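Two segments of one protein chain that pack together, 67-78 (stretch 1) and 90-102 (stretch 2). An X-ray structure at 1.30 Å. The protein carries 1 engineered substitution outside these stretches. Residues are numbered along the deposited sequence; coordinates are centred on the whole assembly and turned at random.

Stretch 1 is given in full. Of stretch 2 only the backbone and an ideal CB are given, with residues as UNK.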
ATOM      1  N   PHE A  67      -3.414   1.605   0.373  1.00 11.91           N
ATOM      2  CA  PHE A  67      -4.180   0.758  -0.531  1.00 12.29           C
ATOM      3  C   PHE A  67      -4.419   1.456  -1.869  1.00 12.60           C
ATOM      4  O   PHE A  67      -4.945   2.581  -1.909  1.00 14.15           O
ATOM      5  CB  PHE A  67      -5.505   0.384   0.149  1.00 13.03           C
ATOM      6  CG  PHE A  67      -6.463  -0.407  -0.721  1.00 13.18           C
ATOM      7  CD1 PHE A  67      -6.026  -1.463  -1.517  1.00 13.85           C
ATOM      8  CD2 PHE A  67      -7.824  -0.109  -0.694  1.00 15.71           C
ATOM      9  CE1 PHE A  67      -6.938  -2.181  -2.291  1.00 14.89           C
ATOM     10  CE2 PHE A  67      -8.721  -0.820  -1.471  1.00 16.36           C
ATOM     11  CZ  PHE A  67      -8.273  -1.860  -2.267  1.00 15.54           C
ATOM     12  N   CYS A  68      -4.006   0.771  -2.938  1.00 12.96           N
ATOM     13  CA  CYS A  68      -4.149   1.213  -4.319  1.00 13.46           C
ATOM     14  C   CYS A  68      -5.086   0.234  -5.010  1.00 13.49           C
ATOM     15  O   CYS A  68      -4.687  -0.866  -5.380  1.00 13.07           O
ATOM     16  CB  CYS A  68      -2.781   1.219  -4.992  1.00 14.18           C
ATOM     17  SG  CYS A  68      -1.632   2.397  -4.273  1.00 14.89           S
ATOM     18  N   THR A  69      -6.339   0.630  -5.164  1.00 14.69           N
ATOM     19  CA  THR A  69      -7.369  -0.300  -5.563  1.00 15.49           C
ATOM     20  C   THR A  69      -7.399  -0.696  -7.053  1.00 14.89           C
ATOM     21  O   THR A  69      -7.151   0.129  -7.921  1.00 15.67           O
ATOM     22  CB  THR A  69      -8.722   0.273  -5.107  1.00 17.30           C
ATOM     23  OG1 THR A  69      -9.727  -0.723  -5.277  1.00 20.01           O
ATOM     24  CG2 THR A  69      -9.175   1.449  -5.985  1.00 19.23           C
ATOM     25  N   TRP A  70      -7.694  -1.966  -7.317  1.00 14.57           N
ATOM     26  CA  TRP A  70      -8.080  -2.413  -8.657  1.00 14.73           C
ATOM     27  C   TRP A  70      -9.596  -2.706  -8.743  1.00 15.46           C
ATOM     28  O   TRP A  70     -10.076  -3.237  -9.749  1.00 15.98           O
ATOM     29  CB  TRP A  70      -7.271  -3.645  -9.070  1.00 14.31           C
ATOM     30  CG  TRP A  70      -5.866  -3.341  -9.550  1.00 13.22           C
ATOM     31  CD1 TRP A  70      -5.137  -2.184  -9.366  1.00 14.01           C
ATOM     32  CD2 TRP A  70      -5.019  -4.231 -10.268  1.00 12.44           C
ATOM     33  NE1 TRP A  70      -3.900  -2.309  -9.957  1.00 13.90           N
ATOM     34  CE2 TRP A  70      -3.801  -3.557 -10.515  1.00 12.55           C
ATOM     35  CE3 TRP A  70      -5.168  -5.536 -10.747  1.00 12.70           C
ATOM     36  CZ2 TRP A  70      -2.748  -4.152 -11.220  1.00 12.76           C
ATOM     37  CZ3 TRP A  70      -4.129  -6.125 -11.429  1.00 13.21           C
ATOM     38  CH2 TRP A  70      -2.927  -5.437 -11.659  1.00 13.55           C
ATOM     39  N   ASP A  71     -10.338  -2.357  -7.694  1.00 16.98           N
ATOM     40  CA  ASP A  71     -11.797  -2.342  -7.767  1.00 18.54           C
ATOM     41  C   ASP A  71     -12.276  -1.233  -8.685  1.00 19.52           C
ATOM     42  O   ASP A  71     -11.839  -0.095  -8.569  1.00 20.65           O
ATOM     43  CB  ASP A  71     -12.422  -2.140  -6.392  1.00 19.24           C
ATOM     44  CG  ASP A  71     -12.393  -3.399  -5.570  1.00 20.44           C
ATOM     45  OD1 ASP A  71     -13.103  -4.372  -5.911  1.00 23.81           O
ATOM     46  OD2 ASP A  71     -11.656  -3.504  -4.592  1.00 23.06           O
ATOM     47  N   GLU A  72     -13.226  -1.566  -9.558  1.00 20.58           N
ATOM     48  CA  GLU A  72     -13.803  -0.579 -10.473  1.00 21.77           C
ATOM     49  C   GLU A  72     -15.136  -0.005 -10.021  1.00 23.48           C
ATOM     50  O   GLU A  72     -15.640   0.932 -10.633  1.00 25.04           O
ATOM     51  CB  GLU A  72     -13.855  -1.156 -11.884  1.00 21.54           C
ATOM     52  CG  GLU A  72     -12.438  -1.382 -12.358  1.00 19.29           C
ATOM     53  CD  GLU A  72     -12.327  -1.904 -13.763  1.00 18.02           C
ATOM     54  OE1 GLU A  72     -13.123  -1.500 -14.629  1.00 17.45           O
ATOM     55  OE2 GLU A  72     -11.410  -2.699 -13.997  1.00 17.45           O
ATOM     56  N   GLU A  73     -15.699  -0.580  -8.962  1.00 23.94           N
ATOM     57  CA  GLU A  73     -16.943  -0.090  -8.363  1.00 24.75           C
ATOM     58  C   GLU A  73     -16.652   0.559  -7.018  1.00 25.14           C
ATOM     59  O   GLU A  73     -15.962  -0.035  -6.184  1.00 24.85           O
ATOM     60  CB  GLU A  73     -17.887  -1.259  -8.140  1.00 25.10           C
ATOM     61  CG  GLU A  73     -18.391  -1.924  -9.405  1.00 26.11           C
ATOM     62  CD  GLU A  73     -19.267  -3.117  -9.089  1.00 27.56           C
ATOM     63  OE1 GLU A  73     -18.729  -4.133  -8.614  1.00 29.40           O
ATOM     64  OE2 GLU A  73     -20.491  -3.039  -9.306  1.00 28.42           O
ATOM     65  N   GLU A  74     -17.178   1.764  -6.801  1.00 25.61           N
ATOM     66  CA  GLU A  74     -16.950   2.484  -5.551  1.00 26.71           C
ATOM     67  C   GLU A  74     -17.411   1.701  -4.323  1.00 26.87           C
ATOM     68  O   GLU A  74     -16.707   1.687  -3.312  1.00 26.69           O
ATOM     69  CB  GLU A  74     -17.561   3.891  -5.567  1.00 27.22           C
ATOM     70  CG  GLU A  74     -17.111   4.751  -4.387  1.00 28.53           C
ATOM     71  CD  GLU A  74     -17.247   6.250  -4.613  1.00 30.76           C
ATOM     72  OE1 GLU A  74     -18.008   6.688  -5.513  1.00 32.09           O
ATOM     73  OE2 GLU A  74     -16.589   7.002  -3.867  1.00 32.15           O
ATOM     74  N   ASP A  75     -18.561   1.034  -4.418  1.00 27.50           N
ATOM     75  CA  ASP A  75     -19.090   0.241  -3.304  1.00 27.89           C
ATOM     76  C   ASP A  75     -18.162  -0.914  -2.923  1.00 27.08           C
ATOM     77  O   ASP A  75     -17.977  -1.203  -1.734  1.00 26.91           O
ATOM     78  CB  ASP A  75     -20.497  -0.290  -3.612  1.00 28.91           C
ATOM     79  CG  ASP A  75     -21.580   0.776  -3.495  1.00 30.91           C
ATOM     80  OD1 ASP A  75     -21.294   1.914  -3.062  1.00 33.20           O
ATOM     81  OD2 ASP A  75     -22.767   0.564  -3.811  1.00 33.49           O
ATOM     82  N   GLY A  76     -17.575  -1.563  -3.928  1.00 26.48           N
ATOM     83  CA  GLY A  76     -16.640  -2.645  -3.700  1.00 25.40           C
ATOM     84  C   GLY A  76     -15.381  -2.132  -3.030  1.00 24.43           C
ATOM     85  O   GLY A  76     -14.899  -2.727  -2.053  1.00 24.92           O
ATOM     86  N   PHE A  77     -14.862  -1.019  -3.545  1.00 23.46           N
ATOM     87  CA  PHE A  77     -13.699  -0.356  -2.967  1.00 22.48           C
ATOM     88  C   PHE A  77     -13.961   0.011  -1.506  1.00 22.10           C
ATOM     89  O   PHE A  77     -13.160  -0.297  -0.623  1.00 21.85           O
ATOM     90  CB  PHE A  77     -13.331   0.919  -3.737  1.00 22.35           C
ATOM     91  CG  PHE A  77     -12.458   1.864  -2.945  1.00 22.24           C
ATOM     92  CD1 PHE A  77     -11.075   1.684  -2.912  1.00 22.56           C
ATOM     93  CD2 PHE A  77     -13.012   2.909  -2.206  1.00 22.64           C
ATOM     94  CE1 PHE A  77     -10.271   2.525  -2.182  1.00 23.17           C
ATOM     95  CE2 PHE A  77     -12.212   3.757  -1.450  1.00 23.07           C
ATOM     96  CZ  PHE A  77     -10.829   3.567  -1.447  1.00 22.37           C
ATOM     97  N   ALA A  78     -15.076   0.690  -1.252  1.00 21.97           N
ATOM     98  CA  ALA A  78     -15.348   1.228   0.076  1.00 22.01           C
ATOM     99  C   ALA A  78     -15.504   0.121   1.115  1.00 21.39           C
ATOM    100  O   ALA A  78     -14.972   0.229   2.228  1.00 21.60           O
ATOM    101  CB  ALA A  78     -16.558   2.132   0.046  1.00 22.46           C
ATOM    102  N   UNK A  90      -7.845   7.789  -2.647  1.00 20.66           N
ATOM    103  CA  UNK A  90      -9.293   7.909  -2.807  1.00 21.95           C
ATOM    104  C   UNK A  90      -9.759   7.306  -4.128  1.00 22.41           C
ATOM    105  O   UNK A  90      -9.032   7.384  -5.121  1.00 22.82           O
ATOM    106  CB  UNK A  90      -9.716   9.377  -2.725  1.00 21.95           C
ATOM    107  N   UNK A  91     -10.932   6.680  -4.122  1.00 23.42           N
ATOM    108  CA  UNK A  91     -11.499   6.057  -5.312  1.00 24.51           C
ATOM    109  C   UNK A  91     -11.567   7.013  -6.517  1.00 25.43           C
ATOM    110  O   UNK A  91     -11.382   6.584  -7.657  1.00 25.63           O
ATOM    111  CB  UNK A  91     -12.900   5.532  -4.992  1.00 24.51           C
ATOM    112  N   UNK A  92     -11.815   8.297  -6.252  1.00 26.18           N
ATOM    113  CA  UNK A  92     -11.849   9.334  -7.290  1.00 27.29           C
ATOM    114  C   UNK A  92     -10.513   9.524  -8.008  1.00 27.82           C
ATOM    115  O   UNK A  92     -10.479  10.017  -9.139  1.00 28.57           O
ATOM    116  CB  UNK A  92     -12.279  10.665  -6.670  1.00 27.29           C
ATOM    117  N   UNK A  93      -9.420   9.122  -7.353  1.00 27.86           N
ATOM    118  CA  UNK A  93      -8.074   9.247  -7.912  1.00 27.79           C
ATOM    119  C   UNK A  93      -7.570   7.906  -8.456  1.00 27.24           C
ATOM    120  O   UNK A  93      -6.366   7.641  -8.453  1.00 26.39           O
ATOM    121  CB  UNK A  93      -7.109   9.779  -6.851  1.00 27.79           C
ATOM    122  N   UNK A  94      -8.495   7.076  -8.939  1.00 26.88           N
ATOM    123  CA  UNK A  94      -8.167   5.769  -9.512  1.00 27.35           C
ATOM    124  C   UNK A  94      -7.243   5.842 -10.715  1.00 27.01           C
ATOM    125  O   UNK A  94      -6.433   4.933 -10.922  1.00 27.06           O
ATOM    126  CB  UNK A  94      -9.454   5.047  -9.915  1.00 27.35           C
ATOM    127  N   UNK A  95      -7.362   6.905 -11.511  1.00 26.89           N
ATOM    128  CA  UNK A  95      -6.474   7.101 -12.655  1.00 27.17           C
ATOM    129  C   UNK A  95      -5.015   7.125 -12.198  1.00 25.57           C
ATOM    130  O   UNK A  95      -4.145   6.548 -12.863  1.00 25.42           O
ATOM    131  CB  UNK A  95      -6.823   8.396 -13.391  1.00 27.17           C
ATOM    132  N   UNK A  96      -4.757   7.755 -11.054  1.00 24.20           N
ATOM    133  CA  UNK A  96      -3.413   7.787 -10.480  1.00 22.94           C
ATOM    134  C   UNK A  96      -2.969   6.373 -10.125  1.00 21.54           C
ATOM    135  O   UNK A  96      -1.811   6.036 -10.302  1.00 21.34           O
ATOM    136  CB  UNK A  96      -3.370   8.689  -9.245  1.00 22.94           C
ATOM    137  N   UNK A  97      -3.895   5.551  -9.630  1.00 20.12           N
ATOM    138  CA  UNK A  97      -3.571   4.168  -9.277  1.00 18.52           C
ATOM    139  C   UNK A  97      -3.236   3.339 -10.510  1.00 18.01           C
ATOM    140  O   UNK A  97      -2.303   2.525 -10.490  1.00 16.39           O
ATOM    141  CB  UNK A  97      -4.736   3.527  -8.521  1.00 18.52           C
ATOM    142  N   UNK A  98      -3.968   3.548 -11.592  1.00 18.59           N
ATOM    143  CA  UNK A  98      -3.723   2.787 -12.813  1.00 18.43           C
ATOM    144  C   UNK A  98      -2.367   3.157 -13.398  1.00 18.25           C
ATOM    145  O   UNK A  98      -1.610   2.298 -13.836  1.00 17.78           O
ATOM    146  CB  UNK A  98      -4.832   3.034 -13.837  1.00 18.43           C
ATOM    147  N   UNK A  99      -2.041   4.438 -13.350  1.00 18.90           N
ATOM    148  CA  UNK A  99      -0.748   4.885 -13.853  1.00 19.33           C
ATOM    149  C   UNK A  99       0.399   4.359 -12.976  1.00 18.28           C
ATOM    150  O   UNK A  99       1.446   3.956 -13.483  1.00 18.51           O
ATOM    151  CB  UNK A  99      -0.708   6.413 -13.917  1.00 19.33           C
ATOM    152  N   UNK A 100       0.180   4.323 -11.665  1.00 17.32           N
ATOM    153  CA  UNK A 100       1.161   3.780 -10.727  1.00 16.27           C
ATOM    154  C   UNK A 100       1.371   2.274 -10.941  1.00 15.18           C
ATOM    155  O   UNK A 100       2.508   1.776 -10.890  1.00 15.00           O
ATOM    156  CB  UNK A 100       0.715   4.048  -9.288  1.00 16.27           C
ATOM    157  N   UNK A 101       0.274   1.561 -11.200  1.00 15.00           N
ATOM    158  CA  UNK A 101       0.331   0.137 -11.509  1.00 14.92           C
ATOM    159  C   UNK A 101       1.193  -0.097 -12.742  1.00 14.71           C
ATOM    160  O   UNK A 101       2.014  -1.006 -12.770  1.00 15.00           O
ATOM    161  CB  UNK A 101      -1.075  -0.427 -11.724  1.00 14.92           C
ATOM    162  N   UNK A 102       1.032   0.752 -13.752  1.00 14.42           N
ATOM    163  CA  UNK A 102       1.865   0.660 -14.939  1.00 14.88           C
ATOM    164  C   UNK A 102       3.325   0.987 -14.618  1.00 14.95           C
ATOM    165  O   UNK A 102       4.225   0.263 -15.029  1.00 14.94           O
ATOM    166  CB  UNK A 102       1.339   1.599 -16.026  1.00 14.88           C
TER

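Position 90 has phi/psi of -59/144, an extended conformation, and its CA-to-CB bond points away from stretch 1. Many residues would suit, proline among them. It is P90.

Position 91 points toward stretch 1. Its ideal CB lies 3.8 Å from F77 CD2 and 4.1 Å from E74 OE2. Beyond it, the loop 71-73 and the start of helix 74-78 leave a hollow lined by F77 CB, the backbone of E74 and the carbonyls of D71 and E72. A large apolar side chain is needed to fill it. Leucine or methionine could serve, but a flat ring can offer a face to E74 and an edge to the carbonyls. The residue is F91, with chi1 t. E74 CA sits 3.7 Å from the centroid of the F91 ring, over its face, a CH-pi contact. At the ring edge, D71 O is 3.5 Å from F91 CE1 and E72 O is 3.5 Å from F91 CZ. F91 CB in turn lies over a face of the F77 ring, 4.1 Å from its centroid. The two rings meet obliquely.

Position 92 points sideways, with no stretch 1 atom within 5.5 Å of its ideal CB. A small or polar residue would do; it is A92. Position 93 is out of reach and precedes a helix, so a polar residue is plausible. It is Q93, at the N-cap position.

Position 94 opens the helix and points sideways. Its ideal CB is 5.3 Å from T69 CG2, and D71 O lies further along. A small residue fits, and a hydroxyl could use nearby polar groups. It is S94. Its OG donates to F91 O at 2.7 Å. A water donates to both S94 OG, at 2.8 Å, and D71 O, at 2.7 Å, and so bridges the stretches.

Positions 95 and 96 are out of reach, so almost any helix-compatible residue would do; they hold E95 and A96.

Position 97 points toward the strand. Its ideal CB is 4.2 Å from T69 O and 4.6 Å from C68 CB. A medium apolar side chain suits, such as valine or isoleucine. It is V97, chi1 t. Its CG1 lies 3.8 Å from C68 CB and 3.3 Å from T69 O, and also meets the edge of the W70 ring.

Position 98 points sideways, with nothing of stretch 1 within 5.5 Å of its ideal CB. Many residues would do, polar ones included; it is Q98.

Position 100 points toward C68 but needs length to reach it. Leucine or methionine would suit. It is L100, whose CD2 lies 4.1 Å from C68 SG.

Position 101 points toward stretch 1, its ideal CB 3.8 Å from W70 NE1, a donor. A short acceptor is favoured: serine or threonine, perhaps asparagine. It is S101. W70 NE1 donates to S101 OG at 2.9 Å, and that OG donates to V97 O at 2.8 Å.

Positions 99 and 102 are out of reach, so long polar or charged residues are as suitable as any; they hold K99 and K102.

Stretch 2 (90-102) PFAQSEAVQKLSK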
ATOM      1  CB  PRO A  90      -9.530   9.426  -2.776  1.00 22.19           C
ATOM      2  CG  PRO A  90      -8.358   9.982  -2.025  1.00 21.60           C
ATOM      3  CD  PRO A  90      -7.204   9.103  -2.449  1.00 21.10           C
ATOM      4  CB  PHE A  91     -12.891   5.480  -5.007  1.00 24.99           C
ATOM      5  CG  PHE A  91     -13.487   4.712  -6.152  1.00 25.66           C
ATOM      6  CD1 PHE A  91     -13.085   3.404  -6.409  1.00 26.26           C
ATOM      7  CD2 PHE A  91     -14.431   5.303  -6.995  1.00 26.55           C
ATOM      8  CE1 PHE A  91     -13.624   2.685  -7.479  1.00 25.83           C
ATOM      9  CE2 PHE A  91     -14.971   4.593  -8.069  1.00 26.76           C
ATOM     10  CZ  PHE A  91     -14.576   3.287  -8.310  1.00 26.61           C
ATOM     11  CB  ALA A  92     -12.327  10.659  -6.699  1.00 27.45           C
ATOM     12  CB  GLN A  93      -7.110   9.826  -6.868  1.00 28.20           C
ATOM     13  CG  GLN A  93      -6.974  11.355  -6.895  1.00 30.88           C
ATOM     14  CD  GLN A  93      -8.191  12.087  -6.349  1.00 33.35           C
ATOM     15  OE1 GLN A  93      -8.649  13.066  -6.944  1.00 35.47           O
ATOM     16  NE2 GLN A  93      -8.711  11.626  -5.216  1.00 35.31           N
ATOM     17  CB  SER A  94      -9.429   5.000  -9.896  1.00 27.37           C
ATOM     18  OG  SER A  94     -10.082   4.485  -8.745  1.00 27.93           O
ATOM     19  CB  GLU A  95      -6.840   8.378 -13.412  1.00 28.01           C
ATOM     20  CG  GLU A  95      -7.999   8.198 -14.385  1.00 32.78           C
ATOM     21  CD  GLU A  95      -9.051   9.298 -14.296  1.00 37.67           C
ATOM     22  OE1 GLU A  95      -8.818  10.319 -13.607  1.00 40.48           O
ATOM     23  OE2 GLU A  95     -10.133   9.138 -14.911  1.00 40.47           O
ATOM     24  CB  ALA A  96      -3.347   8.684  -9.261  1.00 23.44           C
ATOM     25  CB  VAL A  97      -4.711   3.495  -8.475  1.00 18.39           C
ATOM     26  CG1 VAL A  97      -4.424   2.004  -8.299  1.00 17.68           C
ATOM     27  CG2 VAL A  97      -4.861   4.168  -7.126  1.00 19.48           C
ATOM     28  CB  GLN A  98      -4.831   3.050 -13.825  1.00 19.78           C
ATOM     29  CG  GLN A  98      -6.163   2.469 -13.401  1.00 22.66           C
ATOM     30  CD  GLN A  98      -7.337   3.025 -14.182  1.00 25.81           C
ATOM     31  OE1 GLN A  98      -7.227   4.059 -14.839  1.00 28.08           O
ATOM     32  NE2 GLN A  98      -8.466   2.340 -14.104  1.00 28.48           N
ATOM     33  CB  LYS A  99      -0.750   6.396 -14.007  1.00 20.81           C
ATOM     34  CG  LYS A  99      -1.498   6.813 -15.285  1.00 23.80           C
ATOM     35  CD  LYS A  99      -1.870   8.275 -15.264  1.00 27.41           C
ATOM     36  CE  LYS A  99      -2.549   8.697 -16.555  1.00 29.48           C
ATOM     37  NZ  LYS A  99      -2.710  10.178 -16.598  1.00 31.61           N
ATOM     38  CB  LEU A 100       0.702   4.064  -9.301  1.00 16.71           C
ATOM     39  CG  LEU A 100       1.718   3.751  -8.208  1.00 17.07           C
ATOM     40  CD1 LEU A 100       3.039   4.490  -8.422  1.00 19.64           C
ATOM     41  CD2 LEU A 100       1.146   4.083  -6.840  1.00 18.36           C
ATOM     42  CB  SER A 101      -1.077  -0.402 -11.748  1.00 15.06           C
ATOM     43  OG  SER A 101      -1.872  -0.272 -10.584  1.00 15.06           O
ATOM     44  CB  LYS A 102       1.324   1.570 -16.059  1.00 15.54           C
ATOM     45  CG  LYS A 102       2.247   1.639 -17.255  1.00 16.19           C
ATOM     46  CD  LYS A 102       1.662   2.410 -18.424  1.00 17.24           C
ATOM     47  CE  LYS A 102       2.644   2.376 -19.574  1.00 17.09           C
ATOM     48  NZ  LYS A 102       2.134   3.057 -20.801  1.00 19.42           N
TER
HETATM   49  O   HOH W   1     -10.763   2.024  -9.924  1.00 29.52           O
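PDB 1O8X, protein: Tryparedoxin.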